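Tyrosine-protein phosphatase YwqE (Bacillus subtilis, PDB 3QY7) removes phosphate from tyrosine residues of phosphorylated proteins, among them YwqD, YwqF and Ssb, as a manganese-dependent phosphatase of the PHP-like TIM-barrel type. Local coordinates at residues A[162-167]-A[179-183]; A[187-191]-A[236-240]. All coordinates share one frame. Numbering follows the deposited sequence.

Interaction 1: A[162-167]-A[179-183]; sequences ITSGSL and SLRLV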
loop_
_atom_site.group_PDB
_atom_site.type_symbol
_atom_site.label_atom_id
_atom_site.label_comp_id
_atom_site.label_asym_id
_atom_site.label_seq_id
_atom_site.Cartn_x
_atom_site.Cartn_y
_atom_site.Cartn_z
ATOM N N ILE A 162 0.593 -4.386 4.703
ATOM C CA ILE A 162 -0.449 -5.395 4.779
ATOM C C ILE A 162 -1.794 -4.772 4.429
ATOM O O ILE A 162 -1.992 -3.565 4.591
ATOM C CB ILE A 162 -0.477 -6.066 6.168
ATOM C CG1 ILE A 162 -1.176 -7.427 6.094
ATOM C CG2 ILE A 162 -1.071 -5.149 7.259
ATOM C CD1 ILE A 162 -0.370 -8.484 6.765
ATOM N N THR A 163 -2.711 -5.595 3.943
ATOM C CA THR A 163 -4.045 -5.119 3.563
ATOM C C THR A 163 -4.986 -5.190 4.756
ATOM O O THR A 163 -5.032 -6.215 5.431
ATOM C CB THR A 163 -4.663 -5.993 2.437
ATOM O OG1 THR A 163 -3.667 -6.281 1.433
ATOM C CG2 THR A 163 -5.832 -5.288 1.786
ATOM N N SER A 164 -5.735 -4.112 5.007
ATOM C CA SER A 164 -6.726 -4.095 6.091
ATOM C C SER A 164 -7.657 -5.278 5.955
ATOM O O SER A 164 -7.882 -5.980 6.930
ATOM C CB SER A 164 -7.545 -2.801 6.115
ATOM O OG SER A 164 -6.732 -1.658 6.384
ATOM N N GLY A 165 -8.164 -5.509 4.752
ATOM C CA GLY A 165 -9.116 -6.602 4.549
ATOM C C GLY A 165 -8.576 -7.970 4.932
ATOM O O GLY A 165 -9.323 -8.813 5.437
ATOM N N SER A 166 -7.285 -8.209 4.699
ATOM C CA SER A 166 -6.654 -9.481 5.066
ATOM C C SER A 166 -6.748 -9.745 6.554
ATOM O O SER A 166 -7.142 -10.842 6.979
ATOM C CB SER A 166 -5.181 -9.507 4.639
ATOM O OG SER A 166 -5.077 -9.383 3.237
ATOM N N LEU A 167 -6.363 -8.746 7.343
ATOM C CA LEU A 167 -6.480 -8.773 8.793
ATOM C C LEU A 167 -7.928 -8.900 9.264
ATOM O O LEU A 167 -8.180 -9.561 10.276
ATOM C CB LEU A 167 -5.841 -7.522 9.410
ATOM C CG LEU A 167 -4.303 -7.481 9.347
ATOM C CD1 LEU A 167 -3.782 -6.093 9.648
ATOM C CD2 LEU A 167 -3.661 -8.525 10.276
ATOM N N SER A 179 -1.505 -13.269 7.986
ATOM C CA SER A 179 -1.197 -11.855 8.154
ATOM C C SER A 179 -0.745 -11.552 9.571
ATOM O O SER A 179 0.187 -10.773 9.794
ATOM C CB SER A 179 -2.429 -11.014 7.810
ATOM O OG SER A 179 -2.867 -11.231 6.489
ATOM N N LEU A 180 -1.417 -12.165 10.543
ATOM C CA LEU A 180 -1.055 -12.016 11.940
ATOM C C LEU A 180 0.354 -12.549 12.233
ATOM O O LEU A 180 1.070 -11.978 13.047
ATOM C CB LEU A 180 -2.095 -12.701 12.832
ATOM C CG LEU A 180 -3.426 -11.954 12.962
ATOM C CD1 LEU A 180 -4.418 -12.856 13.683
ATOM C CD2 LEU A 180 -3.230 -10.651 13.740
ATOM N N ARG A 181 0.728 -13.635 11.553
ATOM C CA ARG A 181 2.090 -14.176 11.628
ATOM C C ARG A 181 3.119 -13.147 11.177
ATOM O O ARG A 181 4.102 -12.911 11.884
ATOM C CB ARG A 181 2.215 -15.484 10.828
ATOM C CG ARG A 181 1.521 -16.663 11.517
ATOM C CD ARG A 181 1.353 -17.853 10.594
ATOM N NE ARG A 181 2.624 -18.442 10.179
ATOM C CZ ARG A 181 2.786 -19.152 9.065
ATOM N NH1 ARG A 181 1.763 -19.362 8.245
ATOM N NH2 ARG A 181 3.972 -19.653 8.763
ATOM N N LEU A 182 2.869 -12.516 10.031
ATOM C CA LEU A 182 3.788 -11.490 9.492
ATOM C C LEU A 182 3.897 -10.272 10.411
ATOM O O LEU A 182 4.995 -9.752 10.651
ATOM C CB LEU A 182 3.361 -11.079 8.076
ATOM C CG LEU A 182 3.306 -12.164 6.985
ATOM C CD1 LEU A 182 2.976 -11.620 5.593
ATOM C CD2 LEU A 182 4.612 -12.995 6.977
ATOM N N VAL A 183 2.759 -9.818 10.934
ATOM C CA VAL A 183 2.759 -8.687 11.861
ATOM C C VAL A 183 3.566 -8.996 13.132
ATOM O O VAL A 183 4.383 -8.192 13.564
ATOM C CB VAL A 183 1.329 -8.201 12.245
ATOM C CG1 VAL A 183 1.428 -7.113 13.301
ATOM C CG2 VAL A 183 0.566 -7.662 10.999
#

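Interaction 2: A[187-191]-A[236-240]; sequences LIHFV and TIFRQ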
loop_
_atom_site.group_PDB
_atom_site.type_symbol
_atom_site.label_atom_id
_atom_site.label_comp_id
_atom_site.label_asym_id
_atom_site.label_seq_id
_atom_site.Cartn_x
_atom_site.Cartn_y
_atom_site.Cartn_z
ATOM N N LEU A 187 7.485 -7.780 10.371
ATOM C CA LEU A 187 7.778 -7.692 8.945
ATOM C C LEU A 187 6.869 -6.735 8.191
ATOM O O LEU A 187 7.065 -6.501 6.999
ATOM C CB LEU A 187 7.709 -9.081 8.302
ATOM C CG LEU A 187 8.699 -10.121 8.823
ATOM C CD1 LEU A 187 8.547 -11.357 7.960
ATOM C CD2 LEU A 187 10.152 -9.620 8.803
ATOM N N ILE A 188 5.877 -6.204 8.903
ATOM C CA ILE A 188 4.880 -5.293 8.349
ATOM C C ILE A 188 5.072 -3.915 8.981
ATOM O O ILE A 188 5.261 -3.809 10.189
ATOM C CB ILE A 188 3.451 -5.797 8.697
ATOM C CG1 ILE A 188 3.209 -7.210 8.138
ATOM C CG2 ILE A 188 2.357 -4.805 8.254
ATOM C CD1 ILE A 188 3.379 -7.407 6.613
ATOM N N HIS A 189 4.986 -2.870 8.153
ATOM C CA HIS A 189 5.225 -1.499 8.615
ATOM C C HIS A 189 4.044 -0.562 8.424
ATOM O O HIS A 189 4.016 0.493 9.044
ATOM C CB HIS A 189 6.494 -0.960 7.969
ATOM C CG HIS A 189 7.650 -1.892 8.150
ATOM N ND1 HIS A 189 7.927 -2.898 7.250
ATOM C CD2 HIS A 189 8.524 -2.043 9.170
ATOM C CE1 HIS A 189 8.957 -3.602 7.689
ATOM N NE2 HIS A 189 9.336 -3.108 8.854
ATOM N N PHE A 190 3.083 -0.960 7.593
ATOM C CA PHE A 190 1.889 -0.160 7.282
ATOM C C PHE A 190 0.675 -1.079 7.151
ATOM O O PHE A 190 0.812 -2.252 6.772
ATOM C CB PHE A 190 2.021 0.558 5.923
ATOM C CG PHE A 190 3.279 1.349 5.745
ATOM C CD1 PHE A 190 3.376 2.655 6.229
ATOM C CD2 PHE A 190 4.349 0.811 5.032
ATOM C CE1 PHE A 190 4.534 3.402 6.038
ATOM C CE2 PHE A 190 5.522 1.563 4.828
ATOM C CZ PHE A 190 5.614 2.853 5.323
ATOM N N VAL A 191 -0.510 -0.541 7.434
ATOM C CA VAL A 191 -1.757 -1.207 7.096
ATOM C C VAL A 191 -2.510 -0.260 6.163
ATOM O O VAL A 191 -2.576 0.957 6.420
ATOM C CB VAL A 191 -2.615 -1.495 8.352
ATOM C CG1 VAL A 191 -3.799 -2.375 7.981
ATOM C CG2 VAL A 191 -1.775 -2.128 9.468
ATOM N N THR A 236 11.569 9.019 8.365
ATOM C CA THR A 236 11.946 7.620 8.450
ATOM C C THR A 236 10.934 6.875 9.317
ATOM O O THR A 236 10.651 7.305 10.429
ATOM C CB THR A 236 13.365 7.495 9.020
ATOM O OG1 THR A 236 14.273 8.200 8.162
ATOM C CG2 THR A 236 13.789 6.020 9.119
ATOM N N ILE A 237 10.358 5.784 8.790
ATOM C CA ILE A 237 9.398 4.963 9.529
ATOM C C ILE A 237 10.047 4.229 10.703
ATOM O O ILE A 237 11.279 4.040 10.731
ATOM C CB ILE A 237 8.683 3.932 8.619
ATOM C CG1 ILE A 237 9.698 3.084 7.839
ATOM C CG2 ILE A 237 7.745 4.643 7.637
ATOM C CD1 ILE A 237 9.159 1.709 7.416
ATOM N N PHE A 238 9.212 3.814 11.657
ATOM C CA PHE A 238 9.679 3.070 12.819
ATOM C C PHE A 238 9.592 1.582 12.554
ATOM O O PHE A 238 8.580 1.071 12.052
ATOM C CB PHE A 238 8.887 3.428 14.076
ATOM C CG PHE A 238 8.915 4.893 14.421
ATOM C CD1 PHE A 238 7.806 5.496 15.003
ATOM C CD2 PHE A 238 10.059 5.668 14.178
ATOM C CE1 PHE A 238 7.825 6.850 15.340
ATOM C CE2 PHE A 238 10.080 7.023 14.502
ATOM C CZ PHE A 238 8.953 7.608 15.085
ATOM N N ARG A 239 10.666 0.889 12.903
ATOM C CA ARG A 239 10.759 -0.540 12.679
ATOM C C ARG A 239 11.116 -1.239 13.974
ATOM O O ARG A 239 11.811 -0.686 14.834
ATOM C CB ARG A 239 11.825 -0.847 11.614
ATOM C CG ARG A 239 11.593 -0.131 10.288
ATOM C CD ARG A 239 12.849 -0.068 9.424
ATOM N NE ARG A 239 12.951 -1.245 8.583
ATOM C CZ ARG A 239 12.726 -1.283 7.270
ATOM N NH1 ARG A 239 12.407 -0.202 6.568
ATOM N NH2 ARG A 239 12.840 -2.439 6.656
ATOM N N GLN A 240 10.628 -2.465 14.103
ATOM C CA GLN A 240 11.065 -3.361 15.166
ATOM C C GLN A 240 11.955 -4.443 14.519
ATOM O O GLN A 240 11.892 -4.655 13.291
ATOM C CB GLN A 240 9.858 -3.962 15.903
ATOM C CG GLN A 240 8.968 -2.943 16.642
ATOM C CD GLN A 240 9.654 -2.240 17.806
ATOM O OE1 GLN A 240 9.455 -1.038 18.021
ATOM N NE2 GLN A 240 10.459 -2.979 18.566
HETATM O O HOH W 1 11.350 -4.333 10.500
#

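Interaction 1: A[162-167]-A[179-183]
The backbone of 162-167 changes character halfway: Ile-162 and Thr-163 end strand 159-163, and from Ser-164 on the chain coils into a short helix. Residues 179-183 belong to helix 173-184, which packs on the outside of the same strand, so the contact is the first half of a beta-alpha-beta crossover in the TIM barrel, in which helix 173-184 leads from strand 159-163 to its parallel neighbour 190-192. The two backbones come nearest at Leu-167 and Ser-179, whose CA atoms are 6.1 Å apart, and within the helix Val-183 N donates to Ser-179 O at 3.0 Å. That close approach works because the helix presents a serine there: CB of Ser-179 sits 3.4 Å from CD1 of Ile-162 and 3.7 Å from CD2 of Leu-167, so the small side chain abuts the ends of both larger ones. One turn later, Val-183 CG2 lies 4.4 Å from both Ile-162 CD1 and Leu-167 CD2, extending the apolar patch. Leu-167 leaves its backbone sideways, yet its end swings in, and its CD2 also reaches Leu-180 CD2 at 4.1 Å. Phe-216 of helix 205-216 packs against Leu-180 and Val-183. No hydrogen bond crosses between the segments; the hydroxyls of Thr-163, Ser-166 and Ser-179 bond elsewhere. Ser-166 OG and Thr-163 OG1 both bond to the carboxylate of Glu-138, in the loop that follows the iron ligand His-136, while Ser-179 OG turns back onto its own helix, to Leu-175 O. In that pose Ser-179 OG still rests 3.4 Å from CB of Ser-166.

Interaction 2: A[187-191]-A[236-240]
Where the chain enters strand 190-192 of the TIM barrel, it is covered by the irregular tail that follows helix 219-232. His-189 and Ile-237 point their CA-to-CB bonds at the opposite segment. The m rotamer of His-189 (chi2 89°) sets CD2 3.8 Å from CG of Arg-239, while its CB touches Ile-237 CD1, also at 3.8 Å. Ile-237 takes chi1 p and chi2 t, and its CG2 makes the closest approach to Phe-190, 3.6 Å from CZ of that ring, whose m rotamer brings its end toward the tail. Arg-239, bent at chi3 (88°), places one face of its guanidinium over NE2 of His-189, and its NH2 bonds to Ala-158 O. His-189 ND1 pairs with the backbone N of Ser-160 on the adjacent strand, 159-163. The far side of the imidazole is bridged to the tail by water 1, which lies 2.9 Å from His-189 NE2 and 2.9 Å from Gln-240 O, within hydrogen-bonding distance of both.

From the N terminus, the chain runs along strand 159-163, turns through helix 164-168 and returns in helix 173-184, where interaction 1 closes a short loop of 11 residues. Only after that does interaction 2 open, at 187-191; its far wider loop, 44 residues and mostly helical, closes when the tail at 236-240 comes back. The two are therefore in series, neither nested nor crossed. They meet directly: Ile-162 N lies 3.0 Å from Phe-190 O, a probable hydrogen bond between adjacent parallel strands, and Leu-182 O approaches Leu-187 N at 3.2 Å. Together they tie helix 173-184 and the C-terminal tail to the adjacent barrel strands 159-163 and 190-192.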